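Local coordinates for similarities with probable monooxygenase (Photorhabdus luminescens, PDB 4HB9), which binds flavin-adenine dinucleotide and probably acts as a monooxygenase, perhaps in the epoxidation of stilbenes, at residues L299-H304 / E372-S377; T312-G317 / L339-K344; V249-S254 / N383-F388; S184-R189 / E265-L270; D218-S223 / S273-W278. All blocks are in the same frame, centred on the assembly; numbering follows the deposited sequence.

Contact 1: residues L299-H304 / E372-S377; sequences LRSMPH and EIVGIS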
# COMPACT_ATOMS: atom_id res chain seq x y z
N LEU A 299 -1.77 9.54 10.89
CA LEU A 299 -2.48 9.52 9.63
C LEU A 299 -2.49 10.91 9.03
O LEU A 299 -2.80 11.89 9.72
CB LEU A 299 -3.91 9.01 9.76
CG LEU A 299 -4.05 7.61 10.35
CD1 LEU A 299 -5.50 7.19 10.25
CD2 LEU A 299 -3.15 6.59 9.66
N ARG A 300 -2.12 10.96 7.76
CA ARG A 300 -2.14 12.18 6.98
C ARG A 300 -3.03 11.96 5.77
O ARG A 300 -3.26 10.81 5.36
CB ARG A 300 -0.72 12.59 6.62
CG ARG A 300 0.07 12.97 7.86
CD ARG A 300 1.51 13.35 7.59
NE ARG A 300 2.27 13.53 8.84
CZ ARG A 300 2.97 12.59 9.49
NH1 ARG A 300 3.04 11.34 9.02
NH2 ARG A 300 3.60 12.90 10.61
N SER A 301 -3.61 13.04 5.26
CA SER A 301 -4.49 12.92 4.09
C SER A 301 -4.22 14.11 3.19
O SER A 301 -3.30 14.88 3.44
CB SER A 301 -5.95 12.86 4.54
OG SER A 301 -6.83 12.57 3.48
N MSE A 302 -5.03 14.29 2.16
CA MSE A 302 -4.82 15.42 1.25
C MSE A 302 -6.14 15.98 0.84
O MSE A 302 -7.17 15.30 0.89
CB MSE A 302 -3.99 15.03 0.04
CG MSE A 302 -4.71 14.04 -0.86
SE MSE A 302 -3.54 13.66 -2.39
CE MSE A 302 -3.04 11.90 -1.69
N PRO A 303 -6.13 17.25 0.45
CA PRO A 303 -7.41 17.76 0.01
C PRO A 303 -7.83 17.15 -1.33
O PRO A 303 -7.08 16.42 -1.97
CB PRO A 303 -7.21 19.27 -0.06
CG PRO A 303 -5.74 19.50 -0.04
CD PRO A 303 -5.05 18.26 0.42
N HIS A 304 -9.05 17.46 -1.72
CA HIS A 304 -9.63 17.06 -2.99
C HIS A 304 -8.68 17.43 -4.14
O HIS A 304 -8.11 18.53 -4.18
CB HIS A 304 -10.99 17.76 -3.11
CG HIS A 304 -11.77 17.41 -4.33
ND1 HIS A 304 -12.76 16.44 -4.33
CD2 HIS A 304 -11.81 17.98 -5.56
CE1 HIS A 304 -13.33 16.40 -5.52
NE2 HIS A 304 -12.76 17.32 -6.29
N GLU A 372 -12.79 9.80 -4.23
CA GLU A 372 -13.78 9.02 -3.52
C GLU A 372 -13.09 8.20 -2.42
O GLU A 372 -13.55 8.16 -1.28
CB GLU A 372 -14.58 8.10 -4.46
CG GLU A 372 -15.49 7.14 -3.71
CD GLU A 372 -16.44 6.35 -4.63
OE1 GLU A 372 -16.60 6.74 -5.81
OE2 GLU A 372 -17.03 5.34 -4.16
N ILE A 373 -11.99 7.55 -2.76
CA ILE A 373 -11.32 6.66 -1.80
C ILE A 373 -10.75 7.43 -0.60
O ILE A 373 -10.90 7.01 0.56
CB ILE A 373 -10.24 5.82 -2.51
CG1 ILE A 373 -10.92 4.81 -3.43
CG2 ILE A 373 -9.38 5.07 -1.49
CD1 ILE A 373 -10.00 4.24 -4.48
N VAL A 374 -10.12 8.56 -0.88
CA VAL A 374 -9.54 9.43 0.16
C VAL A 374 -10.62 9.84 1.16
O VAL A 374 -10.41 9.79 2.37
CB VAL A 374 -8.86 10.68 -0.45
CG1 VAL A 374 -8.61 11.77 0.59
CG2 VAL A 374 -7.56 10.29 -1.10
N GLY A 375 -11.78 10.22 0.62
CA GLY A 375 -12.94 10.56 1.42
C GLY A 375 -13.40 9.42 2.31
O GLY A 375 -13.65 9.63 3.51
N ILE A 376 -13.50 8.22 1.75
CA ILE A 376 -13.89 7.04 2.51
C ILE A 376 -12.88 6.75 3.63
O ILE A 376 -13.28 6.51 4.78
CB ILE A 376 -14.05 5.78 1.62
CG1 ILE A 376 -15.23 5.96 0.66
CG2 ILE A 376 -14.27 4.54 2.47
CD1 ILE A 376 -15.28 4.93 -0.45
N SER A 377 -11.59 6.79 3.30
CA SER A 377 -10.51 6.60 4.29
C SER A 377 -10.54 7.61 5.44
O SER A 377 -10.37 7.24 6.61
CB SER A 377 -9.14 6.69 3.63
OG SER A 377 -8.96 5.64 2.72
O HOH W 1 -7.66 10.10 3.47
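S301 ends strand 295-301 and faces V374 on the long helix 355-386. Its OG stands anti to the backbone N (chi1 -172°), which brings it 3.5 Å from CG1 of V374, an oxygen-to-methyl contact and not a polar bond. The hydroxyl's polar need is met by a water 2.6 Å from S301 OG. That water donates a hydrogen bond to V374 O, 3.0 Å away, so one small serine serves two ends: a close neighbour for the valine methyl and a wet link to the helix backbone. M302, a selenomethionine in this crystal, follows as the chain leaves the sheet. Its backbone O lies 3.8 Å from the same V374 CG1, so this single methyl sits against both residues; valine's short, branched shape suits a helix lying this near a strand end. The side chain of M302, modelled in two conformers, touches M323. One helical turn on from I373, S377 OG donates a 3.2 Å hydrogen bond to I373 O, which also accepts from S377 N. The arrangement joins the outermost strand of the mixed sheet to the C-terminal helix, consistent with an aromatic-hydroxylase-like fold; helix 355-386 here packs against both the parallel and the mixed sheet.

Contact 2: residues T312-G317 / L339-K344; sequences TVTLLG and LLLTQK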
# COMPACT_ATOMS: atom_id res chain seq x y z
N THR A 312 3.54 15.12 -20.57
CA THR A 312 4.19 13.82 -20.67
C THR A 312 4.79 13.33 -19.35
O THR A 312 5.40 12.28 -19.30
CB THR A 312 5.26 13.86 -21.76
OG1 THR A 312 6.22 14.86 -21.45
CG2 THR A 312 4.62 14.16 -23.12
N VAL A 313 4.61 14.08 -18.26
CA VAL A 313 4.92 13.61 -16.90
C VAL A 313 3.59 13.32 -16.24
O VAL A 313 2.63 14.16 -16.30
CB VAL A 313 5.64 14.69 -16.05
CG1 VAL A 313 5.89 14.20 -14.63
CG2 VAL A 313 6.96 15.12 -16.68
N THR A 314 3.48 12.15 -15.61
CA THR A 314 2.31 11.84 -14.82
C THR A 314 2.68 11.01 -13.57
O THR A 314 3.84 10.78 -13.31
CB THR A 314 1.20 11.19 -15.67
OG1 THR A 314 -0.03 11.20 -14.96
CG2 THR A 314 1.49 9.79 -16.08
N LEU A 315 1.68 10.63 -12.79
CA LEU A 315 1.92 9.97 -11.50
C LEU A 315 1.00 8.80 -11.33
O LEU A 315 -0.08 8.78 -11.93
CB LEU A 315 1.66 10.94 -10.35
CG LEU A 315 2.54 12.19 -10.35
CD1 LEU A 315 1.98 13.24 -9.40
CD2 LEU A 315 3.98 11.89 -10.04
N LEU A 316 1.41 7.83 -10.48
CA LEU A 316 0.48 6.79 -10.06
C LEU A 316 0.75 6.28 -8.66
O LEU A 316 1.76 6.59 -8.08
CB LEU A 316 0.38 5.63 -11.06
CG LEU A 316 1.44 4.58 -11.29
CD1 LEU A 316 1.60 3.58 -10.14
CD2 LEU A 316 1.04 3.82 -12.55
N GLY A 317 -0.21 5.57 -8.11
CA GLY A 317 -0.06 4.98 -6.79
C GLY A 317 -0.06 6.00 -5.67
O GLY A 317 -0.73 7.04 -5.78
N LEU A 339 -3.26 -0.50 -14.42
CA LEU A 339 -4.10 -1.06 -15.47
C LEU A 339 -4.68 0.07 -16.34
O LEU A 339 -4.67 0.03 -17.56
CB LEU A 339 -5.24 -1.87 -14.86
CG LEU A 339 -6.22 -2.43 -15.88
CD1 LEU A 339 -5.52 -3.32 -16.87
CD2 LEU A 339 -7.35 -3.19 -15.22
N LEU A 340 -5.21 1.09 -15.68
CA LEU A 340 -5.77 2.22 -16.40
C LEU A 340 -4.76 2.95 -17.29
O LEU A 340 -5.02 3.20 -18.47
CB LEU A 340 -6.41 3.19 -15.42
CG LEU A 340 -7.14 4.35 -16.08
CD1 LEU A 340 -8.23 3.83 -17.02
CD2 LEU A 340 -7.68 5.23 -14.97
N LEU A 341 -3.60 3.27 -16.74
CA LEU A 341 -2.56 3.95 -17.50
C LEU A 341 -2.01 3.08 -18.64
O LEU A 341 -1.73 3.58 -19.72
CB LEU A 341 -1.44 4.43 -16.60
CG LEU A 341 -0.36 5.31 -17.25
CD1 LEU A 341 -0.96 6.49 -18.03
CD2 LEU A 341 0.59 5.79 -16.19
N THR A 342 -1.88 1.77 -18.40
CA THR A 342 -1.56 0.83 -19.48
C THR A 342 -2.53 0.98 -20.66
O THR A 342 -2.12 1.10 -21.82
CB THR A 342 -1.61 -0.63 -18.98
OG1 THR A 342 -0.59 -0.83 -18.01
CG2 THR A 342 -1.41 -1.60 -20.13
N GLN A 343 -3.82 0.92 -20.34
CA GLN A 343 -4.85 0.98 -21.35
C GLN A 343 -4.81 2.29 -22.13
O GLN A 343 -4.96 2.30 -23.35
CB GLN A 343 -6.24 0.77 -20.74
CG GLN A 343 -6.48 -0.63 -20.21
CD GLN A 343 -7.70 -0.73 -19.31
OE1 GLN A 343 -8.24 0.27 -18.85
NE2 GLN A 343 -8.11 -1.94 -19.02
N LYS A 344 -4.59 3.40 -21.43
CA LYS A 344 -4.52 4.72 -22.10
C LYS A 344 -3.24 4.88 -22.93
O LYS A 344 -3.31 5.31 -24.08
CB LYS A 344 -4.69 5.86 -21.08
CG LYS A 344 -6.01 5.80 -20.33
CD LYS A 344 -7.22 5.60 -21.24
CE LYS A 344 -8.52 5.57 -20.47
NZ LYS A 344 -9.69 5.46 -21.39
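This is a buried, wholly apolar contact between a strand and a helix: L341 of helix 330-349 meets T314 on edge strand 313-315 of the parallel sheet and L316 just beyond it. The backbones stay well apart, with 8.5 Å between CA of L316 and CA of L341, so side chains must bridge the gap. L341 does so with one branch. Its CG is anti to the backbone N (chi1 -173°), and CD2 ends 4.1 Å from T314 CG2, the two side chains meeting tip to tip. The same CD2 lies 4.2 Å from L316 CD2, but here the leucines cross obliquely. A single methyl is thus shared by two residues spaced two apart on the extended chain, both facing the helix. Threonine suits its place because it offers two different branches: the methyl goes to L341, while OG1 is hydrogen-bonded to E363 of helix 355-386. L316 CG lies between the backbone N and the carbonyl carbon (chi1 73°), an uncommon rotamer that goes with its CD2 meeting L341, and Y362 packs on both L316 and T314. G317 follows with a positive phi of 70°, a conformation that favours glycine; it touches the FAD, and its N is hydrogen-bonded to D337 OD2. Placed just before helix 318-321 and next to D318, which binds FAD, it belongs to the Gly-Asp motif familiar in flavin hydroxylases, where the last strand of the Rossmann-like sheet delivers the chain to the cofactor.

Contact 3: residues V249-S254 / N383-F388; sequences VAATDS and NAVIHF. With EDO (1,2-ethanediol), chain F.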
# COMPACT_ATOMS: atom_id res chain seq x y z
N VAL A 249 -6.40 2.32 17.13
CA VAL A 249 -6.66 3.64 16.50
C VAL A 249 -7.19 4.61 17.54
O VAL A 249 -8.10 4.28 18.28
CB VAL A 249 -7.66 3.50 15.34
CG1 VAL A 249 -7.80 4.80 14.58
CG2 VAL A 249 -7.22 2.41 14.39
N ALA A 250 -6.60 5.80 17.61
CA ALA A 250 -6.99 6.81 18.59
C ALA A 250 -6.65 8.19 18.10
O ALA A 250 -6.01 8.34 17.08
CB ALA A 250 -6.28 6.57 19.91
N ALA A 251 -7.06 9.21 18.84
CA ALA A 251 -6.72 10.59 18.47
C ALA A 251 -5.24 10.79 18.70
O ALA A 251 -4.68 10.30 19.70
CB ALA A 251 -7.54 11.58 19.30
N THR A 252 -4.61 11.49 17.77
CA THR A 252 -3.20 11.81 17.88
C THR A 252 -2.88 12.54 19.17
O THR A 252 -1.90 12.20 19.86
CB THR A 252 -2.76 12.66 16.68
OG1 THR A 252 -3.14 12.00 15.46
CG2 THR A 252 -1.23 12.93 16.74
N ASP A 253 -3.73 13.51 19.54
CA ASP A 253 -3.60 14.23 20.81
C ASP A 253 -3.72 13.35 22.08
O ASP A 253 -3.39 13.80 23.17
CB ASP A 253 -4.69 15.30 20.93
CG ASP A 253 -4.62 16.36 19.85
OD1 ASP A 253 -3.52 16.59 19.28
OD2 ASP A 253 -5.70 16.98 19.60
N SER A 254 -4.27 12.14 21.96
CA SER A 254 -4.40 11.23 23.10
C SER A 254 -3.18 10.36 23.34
O SER A 254 -3.14 9.58 24.31
CB SER A 254 -5.64 10.32 22.94
OG SER A 254 -5.40 9.26 22.02
N ASN A 383 -14.31 7.86 12.20
CA ASN A 383 -15.26 6.99 12.87
C ASN A 383 -14.60 6.18 13.99
O ASN A 383 -15.24 5.88 15.03
CB ASN A 383 -15.92 6.04 11.89
CG ASN A 383 -17.07 5.27 12.51
OD1 ASN A 383 -17.90 5.84 13.23
ND2 ASN A 383 -17.11 3.95 12.26
N ALA A 384 -13.31 5.86 13.83
CA ALA A 384 -12.63 5.10 14.88
C ALA A 384 -12.61 5.88 16.22
O ALA A 384 -12.61 5.29 17.28
CB ALA A 384 -11.21 4.76 14.44
N VAL A 385 -12.53 7.21 16.15
CA VAL A 385 -12.51 8.07 17.32
C VAL A 385 -13.93 8.52 17.75
O VAL A 385 -14.25 8.52 18.94
CB VAL A 385 -11.59 9.28 17.08
CG1 VAL A 385 -11.54 10.19 18.28
CG2 VAL A 385 -10.17 8.79 16.80
N ILE A 386 -14.77 8.86 16.78
CA ILE A 386 -16.14 9.35 17.09
C ILE A 386 -17.20 8.27 17.31
O ILE A 386 -18.09 8.46 18.15
CB ILE A 386 -16.67 10.28 15.99
CG1 ILE A 386 -15.77 11.50 15.90
CG2 ILE A 386 -18.13 10.69 16.26
CD1 ILE A 386 -15.92 12.24 14.59
N HIS A 387 -17.13 7.19 16.55
CA HIS A 387 -18.10 6.07 16.63
C HIS A 387 -19.50 6.50 16.15
O HIS A 387 -20.51 6.17 16.77
CB HIS A 387 -18.19 5.47 18.04
CG HIS A 387 -16.88 5.02 18.61
ND1 HIS A 387 -16.76 4.52 19.88
CD2 HIS A 387 -15.64 5.03 18.08
CE1 HIS A 387 -15.50 4.22 20.11
NE2 HIS A 387 -14.79 4.53 19.03
N PHE A 388 -19.57 7.22 15.04
CA PHE A 388 -20.89 7.65 14.53
C PHE A 388 -21.63 6.53 13.78
O PHE A 388 -22.84 6.60 13.63
CB PHE A 388 -20.75 8.93 13.68
CG PHE A 388 -19.70 8.85 12.60
CD1 PHE A 388 -19.93 8.14 11.44
CD2 PHE A 388 -18.50 9.52 12.74
CE1 PHE A 388 -18.96 8.09 10.44
CE2 PHE A 388 -17.54 9.48 11.74
CZ PHE A 388 -17.76 8.76 10.60
C1 EDO F . -12.91 1.75 11.53
O1 EDO F . -11.74 2.55 11.38
C2 EDO F . -14.12 2.66 11.73
O2 EDO F . -14.87 2.83 10.52
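The CG1 methyl of V249 and CB of A384 are only 3.4 Å apart, tighter than carbon atoms usually pack. Alanine is what makes so near an approach of strand and helix feasible, since it adds just one methyl to the helix surface; W219 on the next strand touches that alanine too. Beside it V385 reaches over the strand backbone. Its CG2, anti to the carbonyl carbon, rests 3.7 Å from A251 N and almost as near A250 C, so a methyl lies against the peptide link instead of a side chain. CG1, the other branch, lies 4.4 Å from A251 CB. After A251 the strand turns away in a 3-10 segment, closed by S254, whose N and OG both bond to A251 O; the hydroxyl bond is 2.6 Å and lies in the carbonyl plane, on a lone pair. At the helix end H387 takes positive phi, and its NE2 makes a weak bond to A384 O (2.9 Å, 124°) besides a hydrogen bond to D218 O. N383 ND2 donates a nearly straight bond of 3.0 Å (175°) to O2 of a 1,2-ethanediol, probably from the crystallisation liquor, that also binds S380 O. Small aliphatic residues therefore seat the C-terminal end of helix 355-386 on strand 240-251 of the mixed sheet, consistent with the aromatic-hydroxylase-like fold of FAD-binding monooxygenases.

Contact 4: residues S184-R189 / E265-L270; sequences SMIIGR and EALCDL
Segment 184-189 of strand 179-191 and segment 265-270 of helix 264-274 come nearest at I186 and L267, whose CA atoms are 7.5 Å apart, a gap filled from both sides by aliphatic chains and spanned by no hydrogen bond. I186 supplies the reach on the strand side. Its CG1 points anti to the carbonyl carbon (chi1 -60°) and the chain then runs on extended, so that CD1 becomes the atom that meets the helix. Two leucines, three positions apart and so on one side of the helix, receive it: L270 CD2 at 3.9 Å and L267 CD2 at 4.1 Å. They arrive differently. L267 slants across the isoleucine, whereas L270, with CG anti to its own N (chi1 -171°), lies at about a right angle to it. Helix 264-274 here lies against one face of the mixed sheet, in an alpha-on-beta layer of the sheet-rich part of the fold. I186's flanking residues, M185 (a selenomethionine) and I187, send their side chains to the other face. The unbranched end of isoleucine suits a place between two leucines, giving one slim methyl to both. W246 on the adjoining strand packs beside I186, while P296 and I259 touch L267 and L255 touches L270.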
# COMPACT_ATOMS: atom_id res chain seq x y z
N SER A 184 -4.15 8.71 14.86
CA SER A 184 -2.92 7.92 14.78
C SER A 184 -3.23 6.46 15.05
O SER A 184 -4.32 6.12 15.52
CB SER A 184 -1.92 8.42 15.79
OG SER A 184 -1.58 9.75 15.50
N MSE A 185 -2.31 5.57 14.70
CA MSE A 185 -2.55 4.14 14.91
C MSE A 185 -1.28 3.45 15.32
O MSE A 185 -0.17 3.95 15.09
CB MSE A 185 -3.15 3.50 13.66
CG MSE A 185 -2.26 3.48 12.44
SE MSE A 185 -3.20 2.65 10.88
CE MSE A 185 -5.03 3.21 11.08
N ILE A 186 -1.46 2.31 15.97
CA ILE A 186 -0.37 1.42 16.35
C ILE A 186 -0.77 0.05 15.82
O ILE A 186 -1.87 -0.43 16.11
CB ILE A 186 -0.16 1.40 17.88
CG1 ILE A 186 0.18 2.80 18.40
CG2 ILE A 186 0.95 0.43 18.27
CD1 ILE A 186 0.27 2.89 19.91
N ILE A 187 0.11 -0.55 15.01
CA ILE A 187 -0.16 -1.79 14.29
C ILE A 187 0.83 -2.86 14.78
O ILE A 187 2.04 -2.62 14.80
CB ILE A 187 0.04 -1.61 12.78
CG1 ILE A 187 -0.81 -0.45 12.25
CG2 ILE A 187 -0.30 -2.91 12.02
CD1 ILE A 187 -0.62 -0.14 10.77
N GLY A 188 0.32 -4.01 15.18
CA GLY A 188 1.18 -5.14 15.54
C GLY A 188 0.72 -6.43 14.88
O GLY A 188 -0.41 -6.50 14.37
N ARG A 189 1.59 -7.43 14.88
CA ARG A 189 1.25 -8.73 14.36
C ARG A 189 1.64 -9.79 15.36
O ARG A 189 2.62 -9.64 16.09
CB ARG A 189 1.97 -8.99 13.03
CG ARG A 189 3.49 -9.08 13.13
CD ARG A 189 4.19 -9.32 11.80
NE ARG A 189 5.47 -10.01 12.04
CZ ARG A 189 6.16 -10.73 11.15
NH1 ARG A 189 5.77 -10.81 9.89
NH2 ARG A 189 7.27 -11.38 11.51
N GLU A 265 8.51 -2.24 22.88
CA GLU A 265 8.04 -2.66 24.19
C GLU A 265 7.14 -1.57 24.82
O GLU A 265 6.11 -1.87 25.44
CB GLU A 265 9.27 -2.98 25.05
CG GLU A 265 10.05 -4.23 24.60
CD GLU A 265 10.98 -4.06 23.38
OE1 GLU A 265 11.34 -5.12 22.79
OE2 GLU A 265 11.37 -2.93 22.98
N ALA A 266 7.52 -0.32 24.64
CA ALA A 266 6.74 0.81 25.14
C ALA A 266 5.41 0.96 24.38
O ALA A 266 4.39 1.32 24.99
CB ALA A 266 7.54 2.08 25.05
N LEU A 267 5.43 0.70 23.07
CA LEU A 267 4.23 0.72 22.26
C LEU A 267 3.26 -0.35 22.73
O LEU A 267 2.08 -0.09 22.88
CB LEU A 267 4.54 0.56 20.76
CG LEU A 267 5.29 1.74 20.13
CD1 LEU A 267 5.83 1.39 18.76
CD2 LEU A 267 4.36 2.97 20.06
N CYS A 268 3.77 -1.56 22.99
CA CYS A 268 2.97 -2.65 23.51
C CYS A 268 2.33 -2.27 24.85
O CYS A 268 1.13 -2.42 25.04
CB CYS A 268 3.85 -3.90 23.66
SG CYS A 268 2.96 -5.47 23.71
N ASP A 269 3.15 -1.80 25.78
CA ASP A 269 2.69 -1.31 27.07
C ASP A 269 1.62 -0.24 26.92
O ASP A 269 0.62 -0.25 27.61
CB ASP A 269 3.87 -0.71 27.86
CG ASP A 269 4.75 -1.78 28.48
OD1 ASP A 269 4.29 -2.95 28.55
OD2 ASP A 269 5.90 -1.45 28.88
N LEU A 270 1.83 0.68 26.00
CA LEU A 270 0.86 1.73 25.82
C LEU A 270 -0.51 1.22 25.38
O LEU A 270 -1.53 1.65 25.90
CB LEU A 270 1.38 2.76 24.86
CG LEU A 270 0.44 3.96 24.85
CD1 LEU A 270 1.25 5.25 24.92
CD2 LEU A 270 -0.44 3.87 23.64

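Contact 5: residues D218-S223 / S273-W278; sequences DWLFIS and SRMISW
W278 turns the rim of its indole to the strand, and CZ3 lies 3.9 Å from CB of L220, near the ring plane. D218 stands along the same rim: OD1 is 3.9 Å from W278 CZ2, with the carboxylate plane turned 78° from the ring. A type II turn from M275 to W278, closed by a 2.9 Å bond from W278 N to M275 O, brings the tryptophan backbone toward the strand. Within that turn M275, a selenomethionine, folds back so that its CG lies 3.5 Å above the indole, offset toward the rim. Its chain runs extended at chi2 (-171°), carrying SE to 4.1 Å from L220 CD2 and crossing the leucine at about a right angle; the bend at chi3 turns only CE. A flexible, polarisable chain suits this gap. The aspartate is tied to the helix end by a water donating to both D218 OD2 (2.8 Å) and R274 O (2.7 Å). S216 OG bonds to OD1 and Y248 OH to OD2, whereas R274 NE stays 5.5 Å from D218 OD2. This implies a buried carboxylate held by hydroxyls and water, not a salt bridge, its ionised form perhaps favoured by the indole rim and nearby arginine.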
# COMPACT_ATOMS: atom_id res chain seq x y z
N ASP A 218 -11.71 5.52 20.82
CA ASP A 218 -10.65 4.79 20.13
C ASP A 218 -11.20 3.48 19.64
O ASP A 218 -12.41 3.23 19.75
CB ASP A 218 -9.39 4.66 21.03
CG ASP A 218 -9.70 4.13 22.44
OD1 ASP A 218 -10.78 3.59 22.71
OD2 ASP A 218 -8.80 4.25 23.28
N TRP A 219 -10.36 2.65 19.03
CA TRP A 219 -10.88 1.52 18.28
C TRP A 219 -9.80 0.45 18.18
O TRP A 219 -8.63 0.80 18.13
CB TRP A 219 -11.22 2.02 16.88
CG TRP A 219 -12.04 1.14 16.02
CD1 TRP A 219 -11.62 0.07 15.28
CD2 TRP A 219 -13.42 1.31 15.73
NE1 TRP A 219 -12.67 -0.46 14.58
CE2 TRP A 219 -13.79 0.29 14.83
CE3 TRP A 219 -14.39 2.22 16.14
CZ2 TRP A 219 -15.09 0.17 14.34
CZ3 TRP A 219 -15.67 2.11 15.64
CH2 TRP A 219 -16.01 1.10 14.76
N LEU A 220 -10.20 -0.80 18.06
CA LEU A 220 -9.23 -1.90 17.77
C LEU A 220 -9.76 -2.76 16.64
O LEU A 220 -10.88 -3.32 16.72
CB LEU A 220 -8.94 -2.76 18.98
CG LEU A 220 -7.79 -3.77 18.82
CD1 LEU A 220 -6.41 -3.10 18.86
CD2 LEU A 220 -7.85 -4.80 19.93
N PHE A 221 -8.97 -2.82 15.57
CA PHE A 221 -9.32 -3.58 14.38
C PHE A 221 -8.46 -4.84 14.40
O PHE A 221 -7.27 -4.76 14.69
CB PHE A 221 -9.12 -2.75 13.11
CG PHE A 221 -9.41 -3.51 11.86
CD1 PHE A 221 -10.70 -3.92 11.57
CD2 PHE A 221 -8.38 -3.88 10.99
CE1 PHE A 221 -10.97 -4.67 10.43
CE2 PHE A 221 -8.65 -4.63 9.85
CZ PHE A 221 -9.95 -5.01 9.56
N ILE A 222 -9.05 -6.00 14.12
CA ILE A 222 -8.31 -7.27 14.10
C ILE A 222 -8.53 -8.00 12.78
O ILE A 222 -9.66 -8.21 12.36
CB ILE A 222 -8.77 -8.19 15.25
CG1 ILE A 222 -8.53 -7.49 16.60
CG2 ILE A 222 -8.05 -9.53 15.21
CD1 ILE A 222 -9.14 -8.20 17.79
N SER A 223 -7.45 -8.43 12.14
CA SER A 223 -7.58 -9.20 10.90
C SER A 223 -6.43 -10.14 10.77
O SER A 223 -5.81 -10.49 11.79
CB SER A 223 -7.70 -8.25 9.70
OG SER A 223 -8.04 -8.97 8.52
N SER A 273 -2.20 -0.42 28.22
CA SER A 273 -2.73 0.63 29.13
C SER A 273 -4.04 1.21 28.64
O SER A 273 -4.93 1.52 29.45
CB SER A 273 -1.73 1.75 29.38
OG SER A 273 -1.66 2.67 28.29
N ARG A 274 -4.19 1.34 27.32
CA ARG A 274 -5.44 1.86 26.75
C ARG A 274 -6.59 0.84 26.85
O ARG A 274 -7.75 1.21 26.79
CB ARG A 274 -5.23 2.27 25.30
CG ARG A 274 -4.24 3.41 25.12
CD ARG A 274 -4.77 4.70 25.72
NE ARG A 274 -3.95 5.87 25.39
CZ ARG A 274 -2.86 6.25 26.05
NH1 ARG A 274 -2.20 7.33 25.65
NH2 ARG A 274 -2.40 5.55 27.09
N MSE A 275 -6.25 -0.45 27.04
CA MSE A 275 -7.25 -1.50 27.09
C MSE A 275 -7.53 -2.02 28.48
O MSE A 275 -7.99 -3.14 28.63
CB MSE A 275 -6.77 -2.67 26.22
CG MSE A 275 -6.65 -2.24 24.77
SE MSE A 275 -6.31 -3.76 23.56
CE MSE A 275 -4.93 -4.78 24.52
N ILE A 276 -7.26 -1.22 29.51
CA ILE A 276 -7.53 -1.67 30.87
C ILE A 276 -9.05 -1.88 30.94
O ILE A 276 -9.83 -1.01 30.54
CB ILE A 276 -7.07 -0.67 31.95
CG1 ILE A 276 -5.54 -0.48 31.90
CG2 ILE A 276 -7.45 -1.17 33.34
CD1 ILE A 276 -5.05 0.78 32.56
N SER A 277 -9.43 -3.06 31.37
CA SER A 277 -10.84 -3.48 31.51
C SER A 277 -11.37 -4.18 30.28
O SER A 277 -12.40 -4.85 30.35
CB SER A 277 -11.78 -2.33 31.95
OG SER A 277 -12.28 -1.58 30.85
N TRP A 278 -10.68 -4.08 29.14
CA TRP A 278 -11.17 -4.77 27.95
C TRP A 278 -10.93 -6.27 28.11
O TRP A 278 -10.12 -6.71 28.94
CB TRP A 278 -10.47 -4.30 26.66
CG TRP A 278 -10.58 -2.87 26.31
CD1 TRP A 278 -10.90 -1.83 27.13
CD2 TRP A 278 -10.31 -2.30 25.03
NE1 TRP A 278 -10.86 -0.65 26.42
CE2 TRP A 278 -10.48 -0.92 25.14
CE3 TRP A 278 -9.94 -2.85 23.79
CZ2 TRP A 278 -10.31 -0.05 24.04
CZ3 TRP A 278 -9.75 -1.99 22.72
CH2 TRP A 278 -9.93 -0.61 22.85
O HOH W 2 -8.76 3.61 25.96

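In the fold
Contacts 1, 3, 4 and 5 all involve the mixed sheet, while contact 2 belongs to the parallel, Rossmann-like one, its centre 35 to 40 Å from those of contacts 3, 4 and 5. Contacts 1 and 3 share helix 355-386, and contacts 4 and 5 helix 264-274. Contacts 1 and 4 touch where L299 CD1 lies 4.1 Å from M185 CE. Contact 3 is joined to contact 4 by T252 OG1 and S184 OG, 2.7 Å apart, and to contact 5 by R274 NH1 and S254 O, 2.8 Å apart. Contact 2 lies closest to the cofactor: G317 touches FAD. The M302 side chain in contact 1 is about 11 Å from FAD, those of V249 and I186 about 12 Å.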